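Local coordinates for protein Rho guanine nucleotide exchange factor 12 (Homo sapiens, PDB 1TXD) that acts as a guanine nucleotide exchange factor for the GTPase RhoA, here represented by its catalytic DH domain and the adjoining PH domain, at residues Lys24-Ile29 with Thr95-Gln100; Ala38-Leu43 with Leu78-Asn83; Asp104-Phe109 with Val197-Asp202. The protein carries 1 engineered substitution. All blocks are in the same frame, centred on the assembly; numbering follows the deposited sequence.

Contact 1 (Lys24-Ile29 with Thr95-Gln100); sequences KRQEVI and TSVIDQ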
ATOM      1  N   LYS A  24      15.984  15.875 -27.901  1.00 20.82           N
ATOM      2  CA  LYS A  24      15.581  15.744 -26.501  1.00 21.77           C
ATOM      3  C   LYS A  24      14.339  14.874 -26.397  1.00 21.38           C
ATOM      4  O   LYS A  24      14.273  14.015 -25.520  1.00 20.84           O
ATOM      5  CB  LYS A  24      15.304  17.106 -25.864  1.00 23.32           C
ATOM      6  CG  LYS A  24      16.535  17.774 -25.294  1.00 26.37           C
ATOM      7  CD  LYS A  24      16.602  19.254 -25.644  1.00 29.04           C
ATOM      8  CE  LYS A  24      18.026  19.804 -25.556  1.00 30.52           C
ATOM      9  NZ  LYS A  24      18.211  20.929 -26.496  1.00 31.19           N
ATOM     10  N   ARG A  25      13.370  15.096 -27.287  1.00 20.57           N
ATOM     11  CA  ARG A  25      12.173  14.261 -27.382  1.00 21.49           C
ATOM     12  C   ARG A  25      12.574  12.797 -27.502  1.00 21.64           C
ATOM     13  O   ARG A  25      11.976  11.937 -26.833  1.00 21.35           O
ATOM     14  CB  ARG A  25      11.240  14.666 -28.561  1.00 22.85           C
ATOM     15  CG  ARG A  25       9.767  14.118 -28.456  1.00 24.21           C
ATOM     16  CD  ARG A  25       8.851  14.473 -29.631  1.00 26.00           C
ATOM     17  NE  ARG A  25       9.226  13.672 -30.782  1.00 27.53           N
ATOM     18  CZ  ARG A  25       8.599  12.598 -31.238  1.00 28.93           C
ATOM     19  NH1 ARG A  25       7.467  12.151 -30.693  1.00 27.27           N
ATOM     20  NH2 ARG A  25       9.118  11.979 -32.295  1.00 30.77           N
ATOM     21  N   GLN A  26      13.594  12.502 -28.310  1.00 20.04           N
ATOM     22  CA  GLN A  26      13.918  11.109 -28.567  1.00 21.27           C
ATOM     23  C   GLN A  26      14.520  10.519 -27.326  1.00 22.59           C
ATOM     24  O   GLN A  26      14.273   9.364 -27.008  1.00 22.16           O
ATOM     25  CB  GLN A  26      14.905  10.930 -29.701  1.00 20.40           C
ATOM     26  CG  GLN A  26      14.367  11.362 -31.070  1.00 21.10           C
ATOM     27  CD  GLN A  26      13.283  10.450 -31.562  1.00 19.34           C
ATOM     28  OE1 GLN A  26      13.431   9.240 -31.489  1.00 18.75           O
ATOM     29  NE2 GLN A  26      12.177  11.025 -32.015  1.00 16.84           N
ATOM     30  N   GLU A  27      15.332  11.318 -26.658  1.00 22.58           N
ATOM     31  CA  GLU A  27      16.033  10.873 -25.479  1.00 24.76           C
ATOM     32  C   GLU A  27      15.045  10.508 -24.372  1.00 23.34           C
ATOM     33  O   GLU A  27      15.234   9.515 -23.710  1.00 24.30           O
ATOM     34  CB  GLU A  27      17.021  11.938 -24.991  1.00 25.66           C
ATOM     35  CG  GLU A  27      18.415  11.872 -25.646  1.00 29.65           C
ATOM     36  CD  GLU A  27      19.229  13.153 -25.430  1.00 31.06           C
ATOM     37  OE1 GLU A  27      20.226  13.412 -26.158  1.00 32.94           O
ATOM     38  OE2 GLU A  27      18.868  13.914 -24.507  1.00 33.18           O
ATOM     39  N   VAL A  28      14.013  11.318 -24.178  1.00 23.24           N
ATOM     40  CA  VAL A  28      13.019  11.063 -23.161  1.00 23.22           C
ATOM     41  C   VAL A  28      12.029   9.946 -23.539  1.00 24.61           C
ATOM     42  O   VAL A  28      11.559   9.240 -22.650  1.00 26.65           O
ATOM     43  CB  VAL A  28      12.271  12.331 -22.709  1.00 23.17           C
ATOM     44  CG1 VAL A  28      13.229  13.325 -22.099  1.00 23.28           C
ATOM     45  CG2 VAL A  28      11.477  12.950 -23.837  1.00 22.57           C
ATOM     46  N   ILE A  29      11.724   9.750 -24.823  1.00 23.89           N
ATOM     47  CA  ILE A  29      10.960   8.574 -25.207  1.00 24.87           C
ATOM     48  C   ILE A  29      11.804   7.334 -24.914  1.00 26.34           C
ATOM     49  O   ILE A  29      11.294   6.279 -24.538  1.00 26.92           O
ATOM     50  CB  ILE A  29      10.564   8.577 -26.699  1.00 23.65           C
ATOM     51  CG1 ILE A  29       9.446   9.570 -26.953  1.00 23.22           C
ATOM     52  CG2 ILE A  29      10.057   7.202 -27.124  1.00 23.57           C
ATOM     53  CD1 ILE A  29       9.231   9.867 -28.426  1.00 23.05           C
ATOM     54  N   THR A  95      15.191   3.967 -39.232  1.00 47.62           N
ATOM     55  CA  THR A  95      15.918   5.141 -38.702  1.00 46.87           C
ATOM     56  C   THR A  95      16.240   5.074 -37.193  1.00 45.71           C
ATOM     57  O   THR A  95      17.162   5.759 -36.732  1.00 45.69           O
ATOM     58  CB  THR A  95      15.147   6.462 -38.993  1.00 47.27           C
ATOM     59  OG1 THR A  95      13.727   6.240 -38.936  1.00 48.73           O
ATOM     60  CG2 THR A  95      15.400   6.945 -40.422  1.00 47.19           C
ATOM     61  N   SER A  96      15.483   4.262 -36.444  1.00 42.98           N
ATOM     62  CA  SER A  96      15.524   4.224 -34.975  1.00 41.71           C
ATOM     63  C   SER A  96      15.025   5.532 -34.367  1.00 39.06           C
ATOM     64  O   SER A  96      14.944   5.671 -33.144  1.00 38.40           O
ATOM     65  CB  SER A  96      16.910   3.868 -34.443  1.00 42.05           C
ATOM     66  OG  SER A  96      17.565   2.972 -35.315  1.00 43.99           O
ATOM     67  N   VAL A  97      14.661   6.469 -35.238  1.00 36.26           N
ATOM     68  CA  VAL A  97      13.976   7.682 -34.846  1.00 34.29           C
ATOM     69  C   VAL A  97      12.501   7.340 -34.748  1.00 33.35           C
ATOM     70  O   VAL A  97      11.924   6.776 -35.670  1.00 32.78           O
ATOM     71  CB  VAL A  97      14.181   8.790 -35.868  1.00 33.00           C
ATOM     72  CG1 VAL A  97      13.394  10.044 -35.493  1.00 32.04           C
ATOM     73  CG2 VAL A  97      15.640   9.084 -35.989  1.00 33.55           C
ATOM     74  N   ILE A  98      11.912   7.677 -33.611  1.00 32.66           N
ATOM     75  CA  ILE A  98      10.523   7.395 -33.340  1.00 32.71           C
ATOM     76  C   ILE A  98       9.770   8.632 -33.753  1.00 31.86           C
ATOM     77  O   ILE A  98      10.211   9.742 -33.460  1.00 29.76           O
ATOM     78  CB  ILE A  98      10.337   7.103 -31.844  1.00 32.18           C
ATOM     79  CG1 ILE A  98      10.911   5.722 -31.512  1.00 34.74           C
ATOM     80  CG2 ILE A  98       8.897   7.177 -31.439  1.00 32.05           C
ATOM     81  CD1 ILE A  98      12.160   5.795 -30.684  1.00 35.67           C
ATOM     82  N   ASP A  99       8.628   8.440 -34.401  1.00 31.19           N
ATOM     83  CA  ASP A  99       7.805   9.574 -34.795  1.00 32.59           C
ATOM     84  C   ASP A  99       6.756   9.804 -33.720  1.00 30.73           C
ATOM     85  O   ASP A  99       7.127  10.013 -32.564  1.00 30.11           O
ATOM     86  CB  ASP A  99       7.228   9.381 -36.209  1.00 33.75           C
ATOM     87  CG  ASP A  99       8.309   9.429 -37.291  1.00 37.53           C
ATOM     88  OD1 ASP A  99       9.180  10.354 -37.256  1.00 39.58           O
ATOM     89  OD2 ASP A  99       8.369   8.577 -38.213  1.00 40.34           O
ATOM     90  N   GLN A 100       5.476   9.702 -34.078  1.00 28.32           N
ATOM     91  CA  GLN A 100       4.363  10.054 -33.210  1.00 28.45           C
ATOM     92  C   GLN A 100       4.182   8.937 -32.208  1.00 26.12           C
ATOM     93  O   GLN A 100       4.350   7.787 -32.571  1.00 25.71           O
ATOM     94  CB  GLN A 100       3.056  10.174 -34.008  1.00 30.57           C
ATOM     95  CG  GLN A 100       3.151  10.934 -35.325  1.00 34.29           C
ATOM     96  CD  GLN A 100       3.656  12.354 -35.113  1.00 38.31           C
ATOM     97  OE1 GLN A 100       3.128  13.070 -34.262  1.00 42.30           O
ATOM     98  NE2 GLN A 100       4.687  12.751 -35.850  1.00 40.30           N
TER
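Gln26 lays its carboxamide against the backbone of Ile98 and pairs with both polar atoms of that residue. Ile98 N donates to Gln26 OE1 at 3.0 Å in an almost straight bond (175°), and Gln26 NE2 returns a bond of 2.8 Å to Ile98 O, meeting a lone pair in the carbonyl plane. The Gln26 chain bends at chi2 (-69°), which turns CD back toward the loop although CB does not point there; Val97 CG1 packs 3.8 Å from Gln26 NE2. Alongside, Arg25 grips a single atom with two nitrogens: NH1 and NH2 reach Asp99 O at 2.9 and 2.8 Å, both from the same face of that carbonyl, while the oxygen lies in the guanidinium plane. Ile29 CD1 lies over one face of this guanidinium, toward its rim, and touches Ile98 CG2 at 4.1 Å. A salt bridge from Arg25 NE to Glu22 fixes the group further, and Glu22 also accepts from Gln26 NE2. An alanine at Arg25 would probably leave Asp99 O without its two donors, deprive Glu22 of its cationic mate and take away the flat group beneath Ile29 CD1. The contact thus ties the loop between helices 72-90 and 102-109 to the early part of helix 20-57 in the DH domain, with Ile184 of helix 169-186 packing on Ile29, Val89 of helix 72-90 on Ile98 and Trp6 of helix 6-9 on Gln26.

Contact 2 (Ala38-Leu43 with Leu78-Asn83); sequences AHVRTL and LHIGLN
His39 and His79 meet as an edge-to-face pair between helices 20-57 and 72-90 of the helical DH domain, which run roughly antiparallel here with axes 9.4 Å apart at closest approach. The ring planes are inclined at 65° and the centroids lie 4.4 Å apart. His39 CD2 sits over the centre of the His79 ring, 3.5 Å from ND1, with NE2 of the same edge beside it; the other face of His79 is covered by Leu78 CD2, so the imidazole is held between a leucine methyl and a second imidazole. The first torsions differ: His39 carries CG anti to its backbone N (chi1 -173°), whereas His79 has CG anti to its carbonyl carbon (chi1 -74°), and from these two settings the rings converge between the helices. Leu43, one turn after His39, brings CD1 to 3.8 Å from His79 CD2.

Val40 fills the neighbouring position, CG1 anti to the backbone N and CG2 anti to the carbonyl carbon, which sends its two methyls to different partners. CG2 lies against the backbone of the facing helix, 3.3 Å from His79 O, and also packs on Asn83 CB at 3.9 Å. CG1 meets Ile80 CG1 at 3.8 Å, the two side chains crossing at about a right angle.

Three of the imidazole nitrogens find partners outside the two segments. Gln170 of helix 169-186 bonds to both rings, its OE1 to His39 NE2 and its NE2 to His79 NE2, while His79 ND1 bonds to Glu36. Between the segments themselves the contact is van der Waals and aromatic. A shared glutamine ties the two NE2 atoms together and would help fix the rotation of both rings, and the nearby carboxylate would probably favour a proton on His79 ND1.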
ATOM      1  N   ALA A  38      14.312  -2.342 -17.985  1.00 24.67           N
ATOM      2  CA  ALA A  38      14.937  -2.534 -16.683  1.00 24.15           C
ATOM      3  C   ALA A  38      13.904  -3.106 -15.700  1.00 23.91           C
ATOM      4  O   ALA A  38      14.195  -4.044 -14.955  1.00 21.40           O
ATOM      5  CB  ALA A  38      15.501  -1.228 -16.170  1.00 23.84           C
ATOM      6  N   HIS A  39      12.708  -2.520 -15.727  1.00 23.94           N
ATOM      7  CA  HIS A  39      11.615  -2.955 -14.859  1.00 24.59           C
ATOM      8  C   HIS A  39      11.215  -4.407 -15.046  1.00 22.37           C
ATOM      9  O   HIS A  39      11.057  -5.153 -14.081  1.00 22.06           O
ATOM     10  CB  HIS A  39      10.359  -2.121 -15.048  1.00 23.28           C
ATOM     11  CG  HIS A  39       9.299  -2.453 -14.062  1.00 24.07           C
ATOM     12  ND1 HIS A  39       9.447  -2.195 -12.713  1.00 25.17           N
ATOM     13  CD2 HIS A  39       8.132  -3.129 -14.198  1.00 22.93           C
ATOM     14  CE1 HIS A  39       8.376  -2.632 -12.080  1.00 22.59           C
ATOM     15  NE2 HIS A  39       7.553  -3.169 -12.964  1.00 22.83           N
ATOM     16  N   VAL A  40      10.995  -4.761 -16.293  1.00 23.02           N
ATOM     17  CA  VAL A  40      10.762  -6.140 -16.679  1.00 21.98           C
ATOM     18  C   VAL A  40      11.798  -7.087 -16.135  1.00 22.88           C
ATOM     19  O   VAL A  40      11.462  -8.187 -15.671  1.00 22.92           O
ATOM     20  CB  VAL A  40      10.647  -6.285 -18.202  1.00 22.31           C
ATOM     21  CG1 VAL A  40      10.673  -7.775 -18.662  1.00 21.32           C
ATOM     22  CG2 VAL A  40       9.336  -5.668 -18.695  1.00 20.66           C
ATOM     23  N   ARG A  41      13.057  -6.694 -16.240  1.00 22.83           N
ATOM     24  CA  ARG A  41      14.191  -7.519 -15.814  1.00 22.63           C
ATOM     25  C   ARG A  41      14.186  -7.791 -14.314  1.00 20.26           C
ATOM     26  O   ARG A  41      14.567  -8.854 -13.896  1.00 16.31           O
ATOM     27  CB  ARG A  41      15.516  -6.853 -16.210  1.00 25.41           C
ATOM     28  CG  ARG A  41      16.548  -7.841 -16.711  1.00 30.78           C
ATOM     29  CD  ARG A  41      17.881  -7.201 -17.151  1.00 34.33           C
ATOM     30  NE  ARG A  41      17.861  -6.972 -18.595  1.00 37.35           N
ATOM     31  CZ  ARG A  41      17.684  -5.797 -19.216  1.00 38.20           C
ATOM     32  NH1 ARG A  41      17.537  -4.658 -18.552  1.00 39.19           N
ATOM     33  NH2 ARG A  41      17.689  -5.769 -20.538  1.00 38.25           N
ATOM     34  N   THR A  42      13.803  -6.775 -13.541  1.00 18.17           N
ATOM     35  CA  THR A  42      13.628  -6.814 -12.118  1.00 19.92           C
ATOM     36  C   THR A  42      12.522  -7.798 -11.741  1.00 20.87           C
ATOM     37  O   THR A  42      12.667  -8.654 -10.816  1.00 17.18           O
ATOM     38  CB  THR A  42      13.256  -5.366 -11.683  1.00 21.49           C
ATOM     39  OG1 THR A  42      14.399  -4.546 -11.842  1.00 21.33           O
ATOM     40  CG2 THR A  42      13.059  -5.219 -10.268  1.00 21.21           C
ATOM     41  N   LEU A  43      11.427  -7.721 -12.500  1.00 19.43           N
ATOM     42  CA  LEU A  43      10.298  -8.566 -12.220  1.00 19.15           C
ATOM     43  C   LEU A  43      10.678 -10.030 -12.547  1.00 16.78           C
ATOM     44  O   LEU A  43      10.261 -10.948 -11.816  1.00 16.73           O
ATOM     45  CB  LEU A  43       9.051  -8.112 -12.979  1.00 17.92           C
ATOM     46  CG  LEU A  43       8.355  -6.837 -12.475  1.00 20.24           C
ATOM     47  CD1 LEU A  43       7.079  -6.572 -13.282  1.00 22.38           C
ATOM     48  CD2 LEU A  43       8.038  -6.875 -11.029  1.00 20.28           C
ATOM     49  N   LEU A  78       2.006  -8.359 -17.839  1.00 16.31           N
ATOM     50  CA  LEU A  78       1.616  -7.031 -18.211  1.00 18.33           C
ATOM     51  C   LEU A  78       2.780  -6.151 -18.699  1.00 18.25           C
ATOM     52  O   LEU A  78       2.734  -5.576 -19.814  1.00 16.89           O
ATOM     53  CB  LEU A  78       0.893  -6.372 -17.044  1.00 20.17           C
ATOM     54  CG  LEU A  78       0.339  -4.982 -17.286  1.00 21.93           C
ATOM     55  CD1 LEU A  78      -0.741  -4.675 -16.351  1.00 23.15           C
ATOM     56  CD2 LEU A  78       1.414  -3.928 -17.215  1.00 24.88           C
ATOM     57  N   HIS A  79       3.843  -6.126 -17.915  1.00 17.21           N
ATOM     58  CA  HIS A  79       5.048  -5.349 -18.202  1.00 17.82           C
ATOM     59  C   HIS A  79       5.885  -5.953 -19.335  1.00 19.60           C
ATOM     60  O   HIS A  79       6.435  -5.184 -20.162  1.00 21.73           O
ATOM     61  CB  HIS A  79       5.841  -5.130 -16.932  1.00 19.37           C
ATOM     62  CG  HIS A  79       5.228  -4.116 -16.017  1.00 19.33           C
ATOM     63  ND1 HIS A  79       5.308  -2.757 -16.232  1.00 20.80           N
ATOM     64  CD2 HIS A  79       4.538  -4.266 -14.861  1.00 22.42           C
ATOM     65  CE1 HIS A  79       4.667  -2.116 -15.277  1.00 19.62           C
ATOM     66  NE2 HIS A  79       4.208  -3.010 -14.415  1.00 18.97           N
ATOM     67  N   ILE A  80       5.928  -7.273 -19.469  1.00 16.68           N
ATOM     68  CA  ILE A  80       6.474  -7.846 -20.711  1.00 17.26           C
ATOM     69  C   ILE A  80       5.650  -7.403 -21.973  1.00 20.60           C
ATOM     70  O   ILE A  80       6.245  -7.009 -22.981  1.00 19.85           O
ATOM     71  CB  ILE A  80       6.521  -9.359 -20.644  1.00 16.14           C
ATOM     72  CG1 ILE A  80       7.615  -9.833 -19.701  1.00 19.61           C
ATOM     73  CG2 ILE A  80       6.753 -10.011 -22.067  1.00 18.66           C
ATOM     74  CD1 ILE A  80       7.469 -11.287 -19.288  1.00 21.46           C
ATOM     75  N   GLY A  81       4.308  -7.473 -21.932  1.00 19.25           N
ATOM     76  CA  GLY A  81       3.503  -7.044 -23.069  1.00 19.07           C
ATOM     77  C   GLY A  81       3.715  -5.569 -23.397  1.00 20.32           C
ATOM     78  O   GLY A  81       3.798  -5.194 -24.523  1.00 19.31           O
ATOM     79  N   LEU A  82       3.823  -4.740 -22.368  1.00 20.36           N
ATOM     80  CA  LEU A  82       4.001  -3.328 -22.538  1.00 21.66           C
ATOM     81  C   LEU A  82       5.366  -3.049 -23.168  1.00 24.11           C
ATOM     82  O   LEU A  82       5.485  -2.228 -24.102  1.00 22.74           O
ATOM     83  CB  LEU A  82       3.890  -2.635 -21.166  1.00 19.89           C
ATOM     84  CG  LEU A  82       4.114  -1.126 -21.121  1.00 21.75           C
ATOM     85  CD1 LEU A  82       3.396  -0.356 -22.321  1.00 20.58           C
ATOM     86  CD2 LEU A  82       3.654  -0.611 -19.749  1.00 21.04           C
ATOM     87  N   ASN A  83       6.386  -3.735 -22.649  1.00 24.41           N
ATOM     88  CA  ASN A  83       7.723  -3.693 -23.187  1.00 25.74           C
ATOM     89  C   ASN A  83       7.770  -4.152 -24.647  1.00 26.30           C
ATOM     90  O   ASN A  83       8.486  -3.591 -25.418  1.00 24.84           O
ATOM     91  CB  ASN A  83       8.658  -4.560 -22.354  1.00 27.07           C
ATOM     92  CG  ASN A  83      10.099  -4.393 -22.741  1.00 27.76           C
ATOM     93  OD1 ASN A  83      10.774  -5.347 -23.113  1.00 26.04           O
ATOM     94  ND2 ASN A  83      10.570  -3.170 -22.684  1.00 21.73           N
TER

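Contact 3 (Asp104-Phe109 with Val197-Asp202); sequences DLLTWF and VKKAAD
Leu105 and Leu106 share one conformation, CG anti to the carbonyl carbon and the chain extended at chi2 (176° and -177°), yet they serve the facing helix differently: the extended branch of Leu105, CD1, is the one that reaches across, whereas Leu106 uses its other branch, CD2. Leu105 points its CB toward helix 191-230, where it rests 3.7 Å from Ala200 CB, and its CD1 goes on to Val197, approaching CG2 at 4.0 Å with the two side chains set obliquely. Leu106 starts with its CB turned aside from the partner helix, but its CD2 swings back over the backbone there, 3.7 Å from Ala200 N and 3.8 Å from Ala200 CB. The same methyl touches the aliphatic part of Lys199 through CG, at 3.9 Å.

Ala200 is thus the point on which both leucines converge. Its methyl touches both Leu105 CB and Leu106 CD2, and its CA lies 5.3 Å from that of Leu106. A small side chain here is matched by the closeness of the helices, whose axes come within 8.6 Å and run nearly parallel, at 16°. Phe109 adds CB at 4.3 Å from Ala200 O, while its ring leads away to meet Tyr177 and lies with one face against Trp108 CB.

Other helices of the DH bundle close over the junction. Leu32 of helix 20-57 packs on Leu105, Leu181 of helix 169-186 on Ala200, and Ala185 of the same helix on Val197.

Every interaction across the contact is between apolar groups or between a methyl or methylene and the backbone. Cohesion here probably comes from excluding water and from the fit of two leucines against a single alanine, with the lysine's alkyl chain extending the apolar surface toward its exposed edge.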
ATOM      1  N   ASP A 104      -0.064   5.724 -28.940  1.00 25.02           N
ATOM      2  CA  ASP A 104       0.419   4.516 -28.277  1.00 25.57           C
ATOM      3  C   ASP A 104       0.308   4.672 -26.760  1.00 23.37           C
ATOM      4  O   ASP A 104      -0.173   3.807 -26.091  1.00 21.78           O
ATOM      5  CB  ASP A 104       1.852   4.205 -28.678  1.00 24.60           C
ATOM      6  CG  ASP A 104       2.023   4.159 -30.154  1.00 25.78           C
ATOM      7  OD1 ASP A 104       1.327   3.355 -30.806  1.00 26.07           O
ATOM      8  OD2 ASP A 104       2.808   4.923 -30.748  1.00 27.51           O
ATOM      9  N   LEU A 105       0.712   5.821 -26.256  1.00 22.32           N
ATOM     10  CA  LEU A 105       0.597   6.124 -24.842  1.00 23.68           C
ATOM     11  C   LEU A 105      -0.839   6.078 -24.366  1.00 24.00           C
ATOM     12  O   LEU A 105      -1.115   5.644 -23.250  1.00 25.52           O
ATOM     13  CB  LEU A 105       1.195   7.490 -24.556  1.00 23.63           C
ATOM     14  CG  LEU A 105       2.691   7.631 -24.837  1.00 21.39           C
ATOM     15  CD1 LEU A 105       3.049   9.046 -24.579  1.00 22.95           C
ATOM     16  CD2 LEU A 105       3.523   6.729 -23.968  1.00 22.67           C
ATOM     17  N   LEU A 106      -1.753   6.486 -25.228  1.00 23.31           N
ATOM     18  CA  LEU A 106      -3.167   6.401 -24.934  1.00 23.12           C
ATOM     19  C   LEU A 106      -3.698   4.959 -24.938  1.00 21.61           C
ATOM     20  O   LEU A 106      -4.557   4.628 -24.139  1.00 21.25           O
ATOM     21  CB  LEU A 106      -3.977   7.292 -25.896  1.00 23.45           C
ATOM     22  CG  LEU A 106      -3.932   8.780 -25.523  1.00 23.76           C
ATOM     23  CD1 LEU A 106      -4.827   9.649 -26.477  1.00 21.96           C
ATOM     24  CD2 LEU A 106      -4.312   9.027 -24.052  1.00 22.34           C
ATOM     25  N   THR A 107      -3.192   4.118 -25.827  1.00 21.16           N
ATOM     26  CA  THR A 107      -3.475   2.675 -25.798  1.00 21.91           C
ATOM     27  C   THR A 107      -2.927   1.958 -24.541  1.00 21.52           C
ATOM     28  O   THR A 107      -3.581   1.037 -24.001  1.00 22.28           O
ATOM     29  CB  THR A 107      -2.906   2.029 -27.091  1.00 22.15           C
ATOM     30  OG1 THR A 107      -3.583   2.587 -28.222  1.00 23.09           O
ATOM     31  CG2 THR A 107      -3.265   0.563 -27.181  1.00 23.69           C
ATOM     32  N   TRP A 108      -1.734   2.371 -24.082  1.00 20.15           N
ATOM     33  CA  TRP A 108      -1.060   1.743 -22.968  1.00 19.72           C
ATOM     34  C   TRP A 108      -1.675   2.144 -21.626  1.00 20.20           C
ATOM     35  O   TRP A 108      -1.803   1.305 -20.724  1.00 20.89           O
ATOM     36  CB  TRP A 108       0.445   2.076 -22.969  1.00 19.60           C
ATOM     37  CG  TRP A 108       1.128   1.651 -24.194  1.00 20.94           C
ATOM     38  CD1 TRP A 108       0.713   0.688 -25.050  1.00 21.16           C
ATOM     39  CD2 TRP A 108       2.362   2.159 -24.731  1.00 20.13           C
ATOM     40  NE1 TRP A 108       1.593   0.573 -26.098  1.00 19.40           N
ATOM     41  CE2 TRP A 108       2.622   1.449 -25.920  1.00 21.80           C
ATOM     42  CE3 TRP A 108       3.277   3.126 -24.324  1.00 20.31           C
ATOM     43  CZ2 TRP A 108       3.750   1.688 -26.719  1.00 22.73           C
ATOM     44  CZ3 TRP A 108       4.396   3.368 -25.117  1.00 22.90           C
ATOM     45  CH2 TRP A 108       4.622   2.646 -26.302  1.00 21.29           C
ATOM     46  N   PHE A 109      -2.104   3.402 -21.527  1.00 20.57           N
ATOM     47  CA  PHE A 109      -2.409   4.026 -20.244  1.00 20.85           C
ATOM     48  C   PHE A 109      -3.784   4.655 -20.112  1.00 20.10           C
ATOM     49  O   PHE A 109      -4.045   5.367 -19.126  1.00 20.30           O
ATOM     50  CB  PHE A 109      -1.333   5.100 -19.942  1.00 19.81           C
ATOM     51  CG  PHE A 109       0.057   4.548 -19.843  1.00 22.56           C
ATOM     52  CD1 PHE A 109       0.348   3.529 -18.943  1.00 23.36           C
ATOM     53  CD2 PHE A 109       1.091   5.054 -20.640  1.00 23.93           C
ATOM     54  CE1 PHE A 109       1.616   3.018 -18.851  1.00 23.39           C
ATOM     55  CE2 PHE A 109       2.351   4.551 -20.558  1.00 24.99           C
ATOM     56  CZ  PHE A 109       2.635   3.532 -19.648  1.00 24.86           C
ATOM     57  N   VAL A 197      -0.191  13.166 -25.351  1.00 21.99           N
ATOM     58  CA  VAL A 197       0.848  12.784 -24.409  1.00 22.92           C
ATOM     59  C   VAL A 197       0.411  13.227 -23.030  1.00 24.50           C
ATOM     60  O   VAL A 197       0.396  12.398 -22.104  1.00 25.10           O
ATOM     61  CB  VAL A 197       2.236  13.361 -24.765  1.00 22.80           C
ATOM     62  CG1 VAL A 197       3.239  13.112 -23.647  1.00 22.55           C
ATOM     63  CG2 VAL A 197       2.777  12.722 -26.053  1.00 22.35           C
ATOM     64  N   LYS A 198       0.012  14.495 -22.895  1.00 24.49           N
ATOM     65  CA  LYS A 198      -0.421  15.024 -21.593  1.00 26.48           C
ATOM     66  C   LYS A 198      -1.684  14.350 -21.059  1.00 26.95           C
ATOM     67  O   LYS A 198      -1.854  14.258 -19.842  1.00 26.71           O
ATOM     68  CB  LYS A 198      -0.644  16.531 -21.639  1.00 27.21           C
ATOM     69  CG  LYS A 198       0.646  17.315 -21.700  1.00 29.28           C
ATOM     70  CD  LYS A 198       0.402  18.823 -21.833  1.00 32.78           C
ATOM     71  CE  LYS A 198       0.159  19.501 -20.475  1.00 34.13           C
ATOM     72  NZ  LYS A 198       0.167  21.003 -20.635  1.00 35.04           N
ATOM     73  N   LYS A 199      -2.563  13.887 -21.954  1.00 26.39           N
ATOM     74  CA  LYS A 199      -3.771  13.184 -21.530  1.00 26.70           C
ATOM     75  C   LYS A 199      -3.378  11.829 -20.880  1.00 25.90           C
ATOM     76  O   LYS A 199      -3.836  11.513 -19.787  1.00 25.29           O
ATOM     77  CB  LYS A 199      -4.743  12.999 -22.710  1.00 27.78           C
ATOM     78  CG  LYS A 199      -5.993  12.097 -22.448  1.00 27.59           C
ATOM     79  CD  LYS A 199      -7.159  12.477 -23.376  1.00 29.73           C
ATOM     80  CE  LYS A 199      -7.989  11.272 -23.887  1.00 30.09           C
ATOM     81  NZ  LYS A 199      -8.388  10.339 -22.804  1.00 32.40           N
ATOM     82  N   ALA A 200      -2.524  11.067 -21.568  1.00 24.86           N
ATOM     83  CA  ALA A 200      -1.947   9.831 -21.066  1.00 24.42           C
ATOM     84  C   ALA A 200      -1.206  10.043 -19.752  1.00 24.50           C
ATOM     85  O   ALA A 200      -1.326   9.247 -18.844  1.00 23.77           O
ATOM     86  CB  ALA A 200      -1.008   9.213 -22.119  1.00 24.81           C
ATOM     87  N   ALA A 201      -0.481  11.152 -19.635  1.00 24.97           N
ATOM     88  CA  ALA A 201       0.198  11.486 -18.390  1.00 23.82           C
ATOM     89  C   ALA A 201      -0.803  11.631 -17.247  1.00 23.31           C
ATOM     90  O   ALA A 201      -0.548  11.114 -16.168  1.00 20.86           O
ATOM     91  CB  ALA A 201       1.032  12.780 -18.542  1.00 22.97           C
ATOM     92  N   ASP A 202      -1.923  12.337 -17.484  1.00 23.60           N
ATOM     93  CA  ASP A 202      -2.966  12.488 -16.465  1.00 23.98           C
ATOM     94  C   ASP A 202      -3.632  11.164 -16.091  1.00 23.35           C
ATOM     95  O   ASP A 202      -3.891  10.934 -14.924  1.00 23.02           O
ATOM     96  CB  ASP A 202      -4.061  13.471 -16.883  1.00 25.28           C
ATOM     97  CG  ASP A 202      -3.596  14.890 -16.878  1.00 27.58           C
ATOM     98  OD1 ASP A 202      -2.486  15.178 -16.358  1.00 30.04           O
ATOM     99  OD2 ASP A 202      -4.280  15.795 -17.393  1.00 31.02           O
TER

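How the contacts relate
All three contacts lie in the helical DH domain, the catalytic half of the fragment, and on the same side of the chain's centre. Contacts 1 and 2 both use helix 20-57, yet their centres are 20 Å apart and their nearest atoms about 10 Å apart. The loop 95-100 of contact 1 leads on to helix 102-109 of contact 3, whose centre lies 16 Å away. Contacts 2 and 3, with centres 18 Å apart, touch directly: Leu82 CD1 packs 3.6 Å from Trp108 CG. The character changes from polar in contact 1 to largely apolar in contact 3. Helix 169-186 borders all three.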